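Local coordinates for protein subdomain of Desmoplakin Carboxy-Terminal domain (DPCT) (Homo sapiens, PDB 1LM5) that probably helps desmoplakin bind intermediate filaments, being a plakin-repeat fragment of its carboxy-terminal domain, at residues 6-11 with 191-196; 32-37 with 167-172; 46-51 with 119-124; 52-57 with 69-74; 98-103 with 145-150. One frame throughout, in Å; residues are numbered along the deposited sequence.

Interaction 1: residues 6-11 with 191-196; sequences EESSPI and GLRLLE
Arg-193 and Ser-9 form the one direct hydrogen bond between residues 6-11 and 191-196: NE of Arg-193 donates to OG of Ser-9 over 2.9 Å at an N-H...O angle of 161°, and OG lies only 11° out of the guanidinium plane, at its edge. Above one face of the same group sits Ser-8, its CB 3.6 Å from the plane and displaced toward the rim. OG of Ser-8 is modelled implausibly close to the guanidinium, so its exact place is doubtful. Apolar contact is made further along the chain, where CD1 of Ile-11 meets CG of Leu-195 at 3.8 Å. The Ile-11 side chain also passes Arg-193 at about a right angle, its CG1 4.2 Å from CD of Arg-193.

What positions the guanidinium is the arginine chain and a second partner. CG of Arg-193 is anti to the backbone N, and a bend at chi3 of -61° sets NE where Ser-9 can accept from it; NH1 is held separately by OG of Ser-184. A water ties the two backbones together, donating to O of Pro-10 at 2.8 Å and accepting from N of Arg-193 at 2.9 Å.

Residues 6-11 lead into strand 11-16, which runs parallel to strand 193-197 in a mixed sheet, so the contact joins the first and last parts of the modelled chain. Helix 177-183 packs on Ser-8, Ile-11 and Arg-193, while strand 185-186 flanks 193-197 on its other edge.

Interaction 2: residues 32-37 with 167-172; sequences GIVDSI and TCPKTK
Val-34 and Pro-169 make the apolar part of this contact, in which the turn from helix 25-30, closed by the Schellman glycine Gly-32, to helix 36-47 meets the loop between strands 166-167 and 174-175. CG2 of Val-34 lies 3.9 Å from CB of Pro-169, and the two side chains stand side by side, pointing the same way.

Two waters supply polar links. One donates to O of Gly-32 and accepts from NZ of Lys-172 at 2.8 Å. The other donates to O of Thr-167 at 2.7 Å and accepts a longer bond from N of Asp-35.

The direct bonds of NZ of Lys-172 go to carbonyls outside residues 32-37. NZ donates to O of Pro-169 at 2.6 Å, 33° out of the carbonyl plane, and O of Ala-198 is a further acceptor. The chain bends at chi2 (-52°), which places CD, then runs extended. O of Ile-33 is as close to NZ, but at a poor angle.

OD1 of Asp-35 comes within 3.2 Å of CB of Thr-167. The aspartate is the N-cap of helix 36-47, where OD1 bonds to Thr-38 OG1, and OG1 of Thr-167 is engaged by Lys-174.

Since two carbonyls and a water grip NZ, its charge is probably well solvated by oxygen dipoles; OD1 of Asp-35, 6.9 Å from NZ of Lys-172, forms no ion pair with it.

Interaction 3: residues 46-51 with 119-124; sequences QACTGG and LEFQYL
Cys-48 and Thr-49 sit in the Schellman motif that ends helix 36-47, and there they meet Phe-121 and Gln-122 of helix 112-124. The closure of the helix is defined by N of Gly-51 bonding to O of Gln-46 and by a weak bond from N of Gly-50 to O of Ala-47, with Gly-50 at positive phi as the C-prime residue. O of Gln-46 also receives N of Thr-49, from the opposite face of its carbonyl plane to Gly-51.

Across the contact, NE2 of Gln-122 donates to O of Cys-48 at 2.8 Å, with an N-H...O angle of 148°. The glutamine chain is extended beyond CG, and its amide has other partners: OE1 accepts from N of Val-129, and NE2 also reaches O of Ala-86. The sulfur of Cys-48 occupies the crowded position between backbone N and carbonyl carbon (chi1 76°), which brings it to 3.5 Å from CB of Phe-121. It stands at the edge of the Phe-121 ring, 5.1 Å from the centroid and 82° off the normal. CG2 of Thr-49 rests 3.8 Å from CA of Gln-122, while its hydroxyl turns to O of Ala-45.

All four touching residues are buried. The arrangement is a helix C-terminus closed by a Schellman motif and packed on a second helix, here between segments of two plectin repeats, consistent with the plakin-repeat fold.

Interaction 4: residues 52-57 with 69-74; sequences IIHPTT and QGVIDQ
Ile-52 and Val-71 form the tight end of the contact: CG2 of Ile-52 and CG1 of Val-71 are 3.5 Å apart, closer than usual for two carbons, as the side chains slide past each other in opposite directions. The same CG2 of Ile-52 lies 3.8 Å from CG2 of Ile-72, whose side chain crosses it obliquely. Val-71 has both methyls in use. CG1, anti to the backbone N (chi1 175°), is the methyl that meets Ile-52, and CG2 comes 3.9 Å from CD2 of His-54; Pro-55 CD lies 4.1 Å from CG1 of Val-71.

Both segments fall within a plectin repeat, in which the short hairpin of strands 52-53 and 60-61 precedes helices 63-68 and 74-88. Residues 69-74 make the turn between those helices, opened by the Schellman glycine Gly-70 and ended by Asp-73 as N-cap; Ile-52 and Ile-72 both pack against Ala-66 and Leu-80 of the helix pair.

Toward solvent the fit is sparser. Exposed Gln-69 approaches with OE1 near the plane of the His-54 ring, 3.2 Å from CD2, and the two side chains cross at about a right angle with their planes 35° apart. The ring's rotation is fixed from its own segment: N of Thr-56 donates to His-54 ND1 at 3.0 Å, 10° out of the ring plane.

Interaction 5: residues 98-103 with 145-150; sequences KMSAAE and KGFIDG
Ser-100 covers one face of the Phe-147 ring. Its OG stands 3.5 Å above the ring plane, over the centre, and CB makes a CH-pi contact 3.8 Å from the ring centroid, 11° off the normal. Glu-103 comes obliquely to the same ring, with OE2 3.4 Å from CE2 of Phe-147 and the carboxylate plane turned 19° from that of the ring.

Apolar contact centres on Ala-102, whose CB lies 3.9 Å from CG2 of Ile-148 and 4.3 Å from CB of Phe-147. A backbone contact adds to this: O of Phe-147 is 3.1 Å from CB of Ala-102, so the phenylalanine main chain as well as its ring lies against the start of helix 101-106.

Hydrogen bonds within residues 98-103 hold the polar groups in place. OE2 of Glu-103 accepts from both N and OG of Ser-100, each at 2.7 Å; OG arrives on its anti lone pair, N from 50° above the carboxylate plane. Ser-100 is the N-cap of helix 101-106, and the bond from its N ties the cap to the first turn.

Residues 145-150 link helix 139-145, ended by the Schellman glycine Gly-146, to helix 150-157, capped by Asp-149. Ile-148 also packs on Ala-153 and Leu-156 of helix 150-157, and Leu-119 of helix 112-124 lies against Ala-101 and Ala-102.

In the fold
Interactions 1, 3 and 4 adjoin one another around the end of helix 36-47. Gln-46 is the hub: its NE2 lies 3.0 Å from O of Ile-11 in interaction 1, and its OE1 is 2.7 Å from N of Ile-53 in interaction 4. Ser-8 N, 3.0 Å from O of Leu-124, adds a second link between interactions 1 and 3. Interaction 2 touches interaction 1 by packing of Leu-195 on Pro-169, and interaction 5 reaches interaction 3 through Leu-119. The ends are well separated: the centres of interactions 2 and 5 are about 31 Å apart, on opposite sides of the chain's centre, with interaction 3 between, its centre about 5 Å from the centre of the chain.

Interaction 1: residues 6-11 with 191-196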
# COMPACT_ATOMS: atom_id res chain seq x y z
N GLU B 6 -2.02 14.74 10.77
CA GLU B 6 -1.44 13.59 11.47
C GLU B 6 -0.71 12.59 10.58
O GLU B 6 0.29 12.00 10.99
CB GLU B 6 -2.53 12.87 12.27
CG GLU B 6 -3.05 13.70 13.42
CD GLU B 6 -1.93 14.27 14.26
OE1 GLU B 6 -1.03 13.50 14.67
OE2 GLU B 6 -1.94 15.50 14.51
N GLU B 7 -1.23 12.37 9.37
CA GLU B 7 -0.59 11.45 8.43
C GLU B 7 -0.49 12.13 7.08
O GLU B 7 -1.20 13.10 6.80
CB GLU B 7 -1.37 10.14 8.30
CG GLU B 7 -2.82 10.29 7.89
CD GLU B 7 -3.68 10.84 9.01
OE1 GLU B 7 -3.54 10.36 10.15
OE2 GLU B 7 -4.51 11.74 8.75
N SER B 8 0.38 11.62 6.23
CA SER B 8 0.55 12.20 4.91
C SER B 8 1.61 11.48 4.11
O SER B 8 2.35 10.65 4.64
CB SER B 8 0.93 13.68 5.05
OG SER B 8 1.27 14.24 3.80
N SER B 9 1.67 11.79 2.83
CA SER B 9 2.64 11.20 1.93
C SER B 9 4.03 11.55 2.46
O SER B 9 4.21 12.56 3.13
CB SER B 9 2.48 11.82 0.55
OG SER B 9 2.51 13.23 0.68
N PRO B 10 5.02 10.70 2.16
CA PRO B 10 6.37 11.01 2.64
C PRO B 10 6.89 12.24 1.89
O PRO B 10 6.48 12.52 0.76
CB PRO B 10 7.18 9.77 2.27
CG PRO B 10 6.16 8.68 2.19
CD PRO B 10 4.99 9.37 1.53
N ILE B 11 7.78 12.98 2.53
CA ILE B 11 8.38 14.13 1.88
C ILE B 11 9.13 13.52 0.71
O ILE B 11 9.93 12.60 0.88
CB ILE B 11 9.33 14.83 2.83
CG1 ILE B 11 8.50 15.45 3.96
CG2 ILE B 11 10.17 15.86 2.10
CD1 ILE B 11 9.31 15.94 5.12
N GLY B 191 1.61 16.71 -6.81
CA GLY B 191 1.09 16.23 -5.54
C GLY B 191 2.25 15.82 -4.66
O GLY B 191 2.05 15.34 -3.54
N LEU B 192 3.47 16.00 -5.16
CA LEU B 192 4.68 15.64 -4.41
C LEU B 192 4.94 16.59 -3.26
O LEU B 192 4.86 17.81 -3.40
CB LEU B 192 5.89 15.64 -5.34
CG LEU B 192 5.95 14.50 -6.36
CD1 LEU B 192 7.13 14.70 -7.29
CD2 LEU B 192 6.07 13.18 -5.61
N ARG B 193 5.28 16.01 -2.11
CA ARG B 193 5.54 16.80 -0.92
C ARG B 193 6.98 17.25 -0.88
O ARG B 193 7.90 16.44 -0.95
CB ARG B 193 5.21 15.97 0.31
CG ARG B 193 5.20 16.74 1.60
CD ARG B 193 4.54 15.88 2.68
NE ARG B 193 3.17 15.58 2.32
CZ ARG B 193 2.15 16.43 2.45
NH1 ARG B 193 2.35 17.64 2.95
NH2 ARG B 193 0.94 16.06 2.06
N LEU B 194 7.16 18.56 -0.77
CA LEU B 194 8.48 19.16 -0.76
C LEU B 194 8.76 19.88 0.54
O LEU B 194 7.85 20.42 1.17
CB LEU B 194 8.63 20.18 -1.89
CG LEU B 194 8.16 19.82 -3.29
CD1 LEU B 194 8.60 20.90 -4.27
CD2 LEU B 194 8.73 18.47 -3.69
N LEU B 195 10.03 19.89 0.92
CA LEU B 195 10.48 20.58 2.12
C LEU B 195 11.36 21.71 1.61
O LEU B 195 12.28 21.47 0.82
CB LEU B 195 11.33 19.67 2.98
CG LEU B 195 10.90 19.37 4.41
CD1 LEU B 195 12.08 18.74 5.15
CD2 LEU B 195 10.42 20.64 5.09
N GLU B 196 11.09 22.94 2.03
CA GLU B 196 11.91 24.06 1.60
C GLU B 196 13.30 24.00 2.24
O GLU B 196 13.45 23.53 3.36
CB GLU B 196 11.24 25.38 1.95
CG GLU B 196 10.00 25.65 1.15
CD GLU B 196 9.38 27.00 1.47
OE1 GLU B 196 8.32 27.31 0.87
OE2 GLU B 196 9.94 27.74 2.30
O HOH W 1 5.23 13.19 -1.70

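Interaction 2: residues 32-37 with 167-172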
# COMPACT_ATOMS: atom_id res chain seq x y z
N GLY B 32 24.54 21.77 -0.36
CA GLY B 32 24.75 22.17 1.01
C GLY B 32 23.59 22.87 1.68
O GLY B 32 23.80 23.60 2.65
N ILE B 33 22.37 22.67 1.18
CA ILE B 33 21.21 23.31 1.80
C ILE B 33 20.47 22.33 2.71
O ILE B 33 19.64 22.73 3.53
CB ILE B 33 20.26 23.92 0.74
CG1 ILE B 33 19.74 22.84 -0.21
CG2 ILE B 33 21.00 25.01 -0.02
CD1 ILE B 33 18.71 23.39 -1.21
N VAL B 34 20.78 21.05 2.55
CA VAL B 34 20.23 19.98 3.38
C VAL B 34 21.47 19.22 3.85
O VAL B 34 22.29 18.81 3.03
CB VAL B 34 19.33 19.01 2.58
CG1 VAL B 34 18.83 17.90 3.49
CG2 VAL B 34 18.18 19.76 1.93
N ASP B 35 21.64 19.04 5.16
CA ASP B 35 22.81 18.32 5.64
C ASP B 35 22.64 16.84 5.32
O ASP B 35 21.52 16.35 5.22
CB ASP B 35 23.01 18.51 7.15
CG ASP B 35 21.95 17.82 7.96
OD1 ASP B 35 20.90 18.44 8.21
OD2 ASP B 35 22.16 16.65 8.35
N SER B 36 23.75 16.13 5.15
CA SER B 36 23.69 14.73 4.77
C SER B 36 22.92 13.81 5.71
O SER B 36 22.35 12.82 5.28
CB SER B 36 25.10 14.17 4.58
OG SER B 36 25.74 14.03 5.83
N ILE B 37 22.93 14.12 7.00
CA ILE B 37 22.21 13.25 7.93
C ILE B 37 20.71 13.43 7.78
O ILE B 37 19.95 12.46 7.71
CB ILE B 37 22.62 13.53 9.39
CG1 ILE B 37 24.09 13.16 9.58
CG2 ILE B 37 21.77 12.68 10.34
CD1 ILE B 37 24.62 13.51 10.97
N THR B 167 17.22 18.26 10.65
CA THR B 167 17.59 19.66 10.72
C THR B 167 16.73 20.22 9.61
O THR B 167 16.91 19.87 8.45
CB THR B 167 19.06 19.90 10.38
OG1 THR B 167 19.88 19.32 11.39
CG2 THR B 167 19.33 21.38 10.27
N CYS B 168 15.75 21.05 9.98
CA CYS B 168 14.86 21.66 9.01
C CYS B 168 15.76 22.39 8.02
O CYS B 168 16.50 23.28 8.39
CB CYS B 168 13.93 22.65 9.72
SG CYS B 168 12.68 23.39 8.65
N PRO B 169 15.70 22.00 6.74
CA PRO B 169 16.50 22.60 5.67
C PRO B 169 16.37 24.10 5.51
O PRO B 169 17.27 24.74 4.97
CB PRO B 169 16.04 21.85 4.43
CG PRO B 169 15.68 20.52 4.96
CD PRO B 169 14.91 20.87 6.21
N LYS B 170 15.25 24.65 5.95
CA LYS B 170 15.07 26.09 5.82
C LYS B 170 15.53 26.83 7.08
O LYS B 170 16.43 27.67 7.03
CB LYS B 170 13.60 26.43 5.54
CG LYS B 170 13.37 27.91 5.28
CD LYS B 170 11.91 28.25 5.10
CE LYS B 170 11.73 29.74 4.87
NZ LYS B 170 10.31 30.09 4.60
N THR B 171 14.95 26.48 8.22
CA THR B 171 15.28 27.14 9.48
C THR B 171 16.58 26.64 10.12
O THR B 171 17.19 27.35 10.92
CB THR B 171 14.16 26.95 10.51
OG1 THR B 171 14.07 25.56 10.87
CG2 THR B 171 12.83 27.43 9.93
N LYS B 172 16.98 25.43 9.76
CA LYS B 172 18.19 24.81 10.29
C LYS B 172 18.00 24.37 11.74
O LYS B 172 18.95 24.00 12.42
CB LYS B 172 19.39 25.75 10.17
CG LYS B 172 19.61 26.27 8.75
CD LYS B 172 19.65 25.13 7.74
CE LYS B 172 19.81 25.67 6.33
NZ LYS B 172 19.85 24.57 5.31
O HOH W 2 22.64 24.82 5.07
O HOH W 3 19.08 20.22 6.81

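Interaction 3: residues 46-51 with 119-124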
# COMPACT_ATOMS: atom_id res chain seq x y z
N GLN B 46 11.71 7.44 2.83
CA GLN B 46 11.20 6.97 1.56
C GLN B 46 11.51 5.50 1.41
O GLN B 46 10.63 4.71 1.10
CB GLN B 46 11.85 7.74 0.42
CG GLN B 46 11.64 9.23 0.52
CD GLN B 46 12.24 9.94 -0.65
OE1 GLN B 46 13.04 9.36 -1.38
NE2 GLN B 46 11.88 11.21 -0.85
N ALA B 47 12.76 5.13 1.66
CA ALA B 47 13.15 3.73 1.53
C ALA B 47 12.29 2.81 2.39
O ALA B 47 11.83 1.77 1.92
CB ALA B 47 14.62 3.57 1.90
N CYS B 48 12.07 3.17 3.64
CA CYS B 48 11.30 2.28 4.50
C CYS B 48 9.80 2.31 4.24
O CYS B 48 9.05 1.56 4.87
CB CYS B 48 11.58 2.58 5.97
SG CYS B 48 10.78 4.05 6.57
N THR B 49 9.35 3.16 3.32
CA THR B 49 7.93 3.21 3.00
C THR B 49 7.67 2.71 1.58
O THR B 49 6.61 2.97 1.02
CB THR B 49 7.32 4.63 3.18
OG1 THR B 49 8.08 5.60 2.44
CG2 THR B 49 7.31 5.01 4.67
N GLY B 50 8.63 2.00 1.00
CA GLY B 50 8.40 1.46 -0.33
C GLY B 50 9.41 1.80 -1.40
O GLY B 50 9.48 1.12 -2.42
N GLY B 51 10.17 2.87 -1.20
CA GLY B 51 11.17 3.22 -2.19
C GLY B 51 11.58 4.66 -2.20
O GLY B 51 10.83 5.55 -1.77
N LEU B 119 10.05 3.17 11.99
CA LEU B 119 8.68 2.97 12.42
C LEU B 119 7.89 4.27 12.35
O LEU B 119 6.73 4.29 11.92
CB LEU B 119 8.66 2.43 13.85
CG LEU B 119 9.31 1.07 14.01
CD1 LEU B 119 9.37 0.70 15.50
CD2 LEU B 119 8.50 0.04 13.25
N GLU B 120 8.52 5.35 12.77
CA GLU B 120 7.85 6.64 12.74
C GLU B 120 7.58 7.12 11.33
O GLU B 120 6.50 7.62 11.03
CB GLU B 120 8.68 7.66 13.50
CG GLU B 120 8.82 7.29 14.96
CD GLU B 120 9.81 8.15 15.68
OE1 GLU B 120 10.61 8.83 15.00
OE2 GLU B 120 9.80 8.13 16.93
N PHE B 121 8.58 6.95 10.47
CA PHE B 121 8.43 7.34 9.08
C PHE B 121 7.22 6.62 8.50
O PHE B 121 6.39 7.22 7.84
CB PHE B 121 9.66 6.94 8.28
CG PHE B 121 10.90 7.71 8.62
CD1 PHE B 121 12.15 7.14 8.42
CD2 PHE B 121 10.82 9.02 9.08
CE1 PHE B 121 13.32 7.87 8.68
CE2 PHE B 121 11.98 9.76 9.35
CZ PHE B 121 13.23 9.18 9.15
N GLN B 122 7.14 5.32 8.75
CA GLN B 122 6.03 4.54 8.22
C GLN B 122 4.73 4.99 8.85
O GLN B 122 3.76 5.29 8.16
CB GLN B 122 6.25 3.04 8.48
CG GLN B 122 7.48 2.48 7.78
CD GLN B 122 7.76 1.03 8.14
OE1 GLN B 122 7.17 0.48 9.07
NE2 GLN B 122 8.69 0.41 7.42
N TYR B 123 4.72 5.05 10.18
CA TYR B 123 3.54 5.45 10.90
C TYR B 123 2.95 6.76 10.39
O TYR B 123 1.76 6.84 10.07
CB TYR B 123 3.87 5.59 12.38
CG TYR B 123 2.65 5.86 13.22
CD1 TYR B 123 1.78 4.83 13.55
CD2 TYR B 123 2.35 7.15 13.64
CE1 TYR B 123 0.64 5.08 14.29
CE2 TYR B 123 1.21 7.41 14.38
CZ TYR B 123 0.36 6.37 14.69
OH TYR B 123 -0.79 6.62 15.42
N LEU B 124 3.79 7.78 10.31
CA LEU B 124 3.39 9.10 9.85
C LEU B 124 2.91 9.14 8.42
O LEU B 124 2.21 10.07 8.04
CB LEU B 124 4.56 10.09 9.99
CG LEU B 124 4.89 10.54 11.41
CD1 LEU B 124 6.20 11.33 11.39
CD2 LEU B 124 3.75 11.38 11.98

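Interaction 4: residues 52-57 with 69-74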
# COMPACT_ATOMS: atom_id res chain seq x y z
N ILE B 52 12.79 4.89 -2.69
CA ILE B 52 13.31 6.24 -2.83
C ILE B 52 12.35 6.89 -3.83
O ILE B 52 12.02 6.30 -4.86
CB ILE B 52 14.73 6.21 -3.38
CG1 ILE B 52 15.64 5.45 -2.40
CG2 ILE B 52 15.24 7.62 -3.58
CD1 ILE B 52 15.66 6.06 -0.99
N ILE B 53 11.88 8.09 -3.52
CA ILE B 53 10.94 8.74 -4.41
C ILE B 53 11.63 9.54 -5.48
O ILE B 53 12.44 10.41 -5.19
CB ILE B 53 9.98 9.65 -3.61
CG1 ILE B 53 9.24 8.81 -2.57
CG2 ILE B 53 8.98 10.34 -4.57
CD1 ILE B 53 8.39 9.62 -1.60
N HIS B 54 11.32 9.24 -6.74
CA HIS B 54 11.94 10.00 -7.81
C HIS B 54 11.35 11.40 -7.70
O HIS B 54 10.14 11.57 -7.73
CB HIS B 54 11.63 9.40 -9.17
CG HIS B 54 12.41 10.05 -10.27
ND1 HIS B 54 12.21 11.36 -10.63
CD2 HIS B 54 13.44 9.60 -11.02
CE1 HIS B 54 13.10 11.70 -11.56
NE2 HIS B 54 13.85 10.64 -11.81
N PRO B 55 12.21 12.41 -7.55
CA PRO B 55 11.73 13.79 -7.41
C PRO B 55 10.80 14.36 -8.46
O PRO B 55 10.02 15.26 -8.17
CB PRO B 55 13.02 14.59 -7.26
CG PRO B 55 13.98 13.81 -8.07
CD PRO B 55 13.67 12.38 -7.73
N THR B 56 10.87 13.84 -9.68
CA THR B 56 10.01 14.38 -10.73
C THR B 56 8.80 13.50 -11.02
O THR B 56 7.69 14.00 -11.15
CB THR B 56 10.80 14.60 -12.04
OG1 THR B 56 11.04 13.34 -12.67
CG2 THR B 56 12.12 15.26 -11.75
N THR B 57 9.02 12.18 -11.08
CA THR B 57 7.94 11.24 -11.38
C THR B 57 7.18 10.75 -10.16
O THR B 57 6.02 10.36 -10.26
CB THR B 57 8.46 10.00 -12.13
OG1 THR B 57 9.28 9.22 -11.25
CG2 THR B 57 9.28 10.42 -13.34
N GLN B 69 19.74 6.08 -11.27
CA GLN B 69 19.14 7.30 -11.80
C GLN B 69 19.70 8.60 -11.23
O GLN B 69 19.23 9.69 -11.56
CB GLN B 69 17.63 7.23 -11.61
CG GLN B 69 17.00 6.10 -12.42
CD GLN B 69 15.51 6.00 -12.20
OE1 GLN B 69 14.81 7.00 -12.20
NE2 GLN B 69 15.03 4.78 -12.01
N GLY B 70 20.72 8.48 -10.38
CA GLY B 70 21.32 9.65 -9.79
C GLY B 70 20.46 10.29 -8.72
O GLY B 70 20.75 11.40 -8.26
N VAL B 71 19.40 9.60 -8.32
CA VAL B 71 18.50 10.13 -7.30
C VAL B 71 19.21 10.14 -5.96
O VAL B 71 18.94 10.98 -5.11
CB VAL B 71 17.21 9.31 -7.22
CG1 VAL B 71 16.35 9.82 -6.06
CG2 VAL B 71 16.45 9.44 -8.54
N ILE B 72 20.13 9.19 -5.77
CA ILE B 72 20.93 9.12 -4.55
C ILE B 72 22.29 8.61 -5.01
O ILE B 72 22.38 7.92 -6.04
CB ILE B 72 20.38 8.11 -3.50
CG1 ILE B 72 20.51 6.67 -4.00
CG2 ILE B 72 18.90 8.42 -3.18
CD1 ILE B 72 19.94 5.63 -3.04
N ASP B 73 23.34 8.94 -4.27
CA ASP B 73 24.67 8.48 -4.65
C ASP B 73 24.96 7.14 -4.00
O ASP B 73 24.22 6.68 -3.13
CB ASP B 73 25.73 9.54 -4.30
CG ASP B 73 25.89 9.75 -2.81
OD1 ASP B 73 26.27 10.88 -2.42
OD2 ASP B 73 25.65 8.81 -2.02
N GLN B 74 26.04 6.50 -4.45
CA GLN B 74 26.43 5.18 -3.96
C GLN B 74 26.56 5.07 -2.44
O GLN B 74 26.02 4.15 -1.83
CB GLN B 74 27.75 4.75 -4.60
CG GLN B 74 27.73 4.66 -6.11
CD GLN B 74 28.12 5.95 -6.80
OE1 GLN B 74 28.48 5.95 -7.98
NE2 GLN B 74 28.05 7.06 -6.06

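Interaction 5: residues 98-103 with 145-150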
# COMPACT_ATOMS: atom_id res chain seq x y z
N LYS B 98 10.49 -13.03 7.22
CA LYS B 98 11.08 -11.70 7.37
C LYS B 98 10.62 -10.93 8.61
O LYS B 98 9.45 -10.96 8.99
CB LYS B 98 10.80 -10.89 6.11
CG LYS B 98 11.37 -11.51 4.85
CD LYS B 98 10.58 -11.08 3.62
CE LYS B 98 9.16 -11.63 3.66
NZ LYS B 98 8.33 -11.17 2.51
N MET B 99 11.56 -10.23 9.24
CA MET B 99 11.25 -9.43 10.41
C MET B 99 10.94 -8.00 10.00
O MET B 99 11.56 -7.46 9.08
CB MET B 99 12.45 -9.36 11.37
CG MET B 99 12.90 -10.66 11.99
SD MET B 99 14.10 -10.23 13.28
CE MET B 99 15.56 -9.88 12.30
N SER B 100 9.98 -7.39 10.68
CA SER B 100 9.64 -6.01 10.42
C SER B 100 10.68 -5.17 11.18
O SER B 100 11.47 -5.72 11.96
CB SER B 100 8.24 -5.70 10.95
OG SER B 100 8.18 -5.89 12.36
N ALA B 101 10.70 -3.87 10.97
CA ALA B 101 11.66 -3.02 11.66
C ALA B 101 11.62 -3.20 13.18
O ALA B 101 12.65 -3.36 13.83
CB ALA B 101 11.43 -1.57 11.32
N ALA B 102 10.41 -3.18 13.74
CA ALA B 102 10.23 -3.31 15.19
C ALA B 102 10.87 -4.59 15.72
O ALA B 102 11.56 -4.56 16.75
CB ALA B 102 8.76 -3.30 15.53
N GLU B 103 10.62 -5.69 15.03
CA GLU B 103 11.15 -6.99 15.42
C GLU B 103 12.67 -6.95 15.31
O GLU B 103 13.38 -7.42 16.19
CB GLU B 103 10.59 -8.08 14.51
CG GLU B 103 9.08 -8.04 14.37
CD GLU B 103 8.54 -9.03 13.35
OE1 GLU B 103 8.48 -10.24 13.67
OE2 GLU B 103 8.19 -8.61 12.23
N LYS B 145 -0.09 -8.54 15.10
CA LYS B 145 1.04 -9.29 14.56
C LYS B 145 2.17 -9.37 15.58
O LYS B 145 3.10 -10.15 15.41
CB LYS B 145 1.55 -8.62 13.29
CG LYS B 145 0.49 -8.39 12.23
CD LYS B 145 0.17 -9.64 11.45
CE LYS B 145 1.32 -10.02 10.53
NZ LYS B 145 1.01 -11.25 9.75
N GLY B 146 2.08 -8.56 16.62
CA GLY B 146 3.11 -8.56 17.64
C GLY B 146 4.33 -7.72 17.28
O GLY B 146 5.39 -7.87 17.90
N PHE B 147 4.20 -6.86 16.28
CA PHE B 147 5.31 -6.00 15.88
C PHE B 147 5.65 -5.07 17.02
O PHE B 147 6.82 -4.86 17.34
CB PHE B 147 4.93 -5.12 14.68
CG PHE B 147 4.81 -5.85 13.39
CD1 PHE B 147 4.55 -5.15 12.22
CD2 PHE B 147 4.96 -7.23 13.32
CE1 PHE B 147 4.43 -5.82 11.01
CE2 PHE B 147 4.84 -7.91 12.12
CZ PHE B 147 4.58 -7.20 10.96
N ILE B 148 4.61 -4.50 17.60
CA ILE B 148 4.75 -3.56 18.69
C ILE B 148 3.68 -3.89 19.71
O ILE B 148 2.66 -4.48 19.37
CB ILE B 148 4.51 -2.12 18.20
CG1 ILE B 148 3.10 -2.02 17.61
CG2 ILE B 148 5.52 -1.75 17.13
CD1 ILE B 148 2.73 -0.64 17.07
N ASP B 149 3.92 -3.51 20.96
CA ASP B 149 2.93 -3.73 22.00
C ASP B 149 2.25 -2.39 22.22
O ASP B 149 2.60 -1.40 21.58
CB ASP B 149 3.60 -4.23 23.29
CG ASP B 149 4.67 -3.28 23.82
OD1 ASP B 149 5.37 -3.67 24.78
OD2 ASP B 149 4.82 -2.16 23.28
N GLY B 150 1.26 -2.37 23.10
CA GLY B 150 0.54 -1.13 23.36
C GLY B 150 1.43 0.04 23.68
O GLY B 150 1.18 1.16 23.23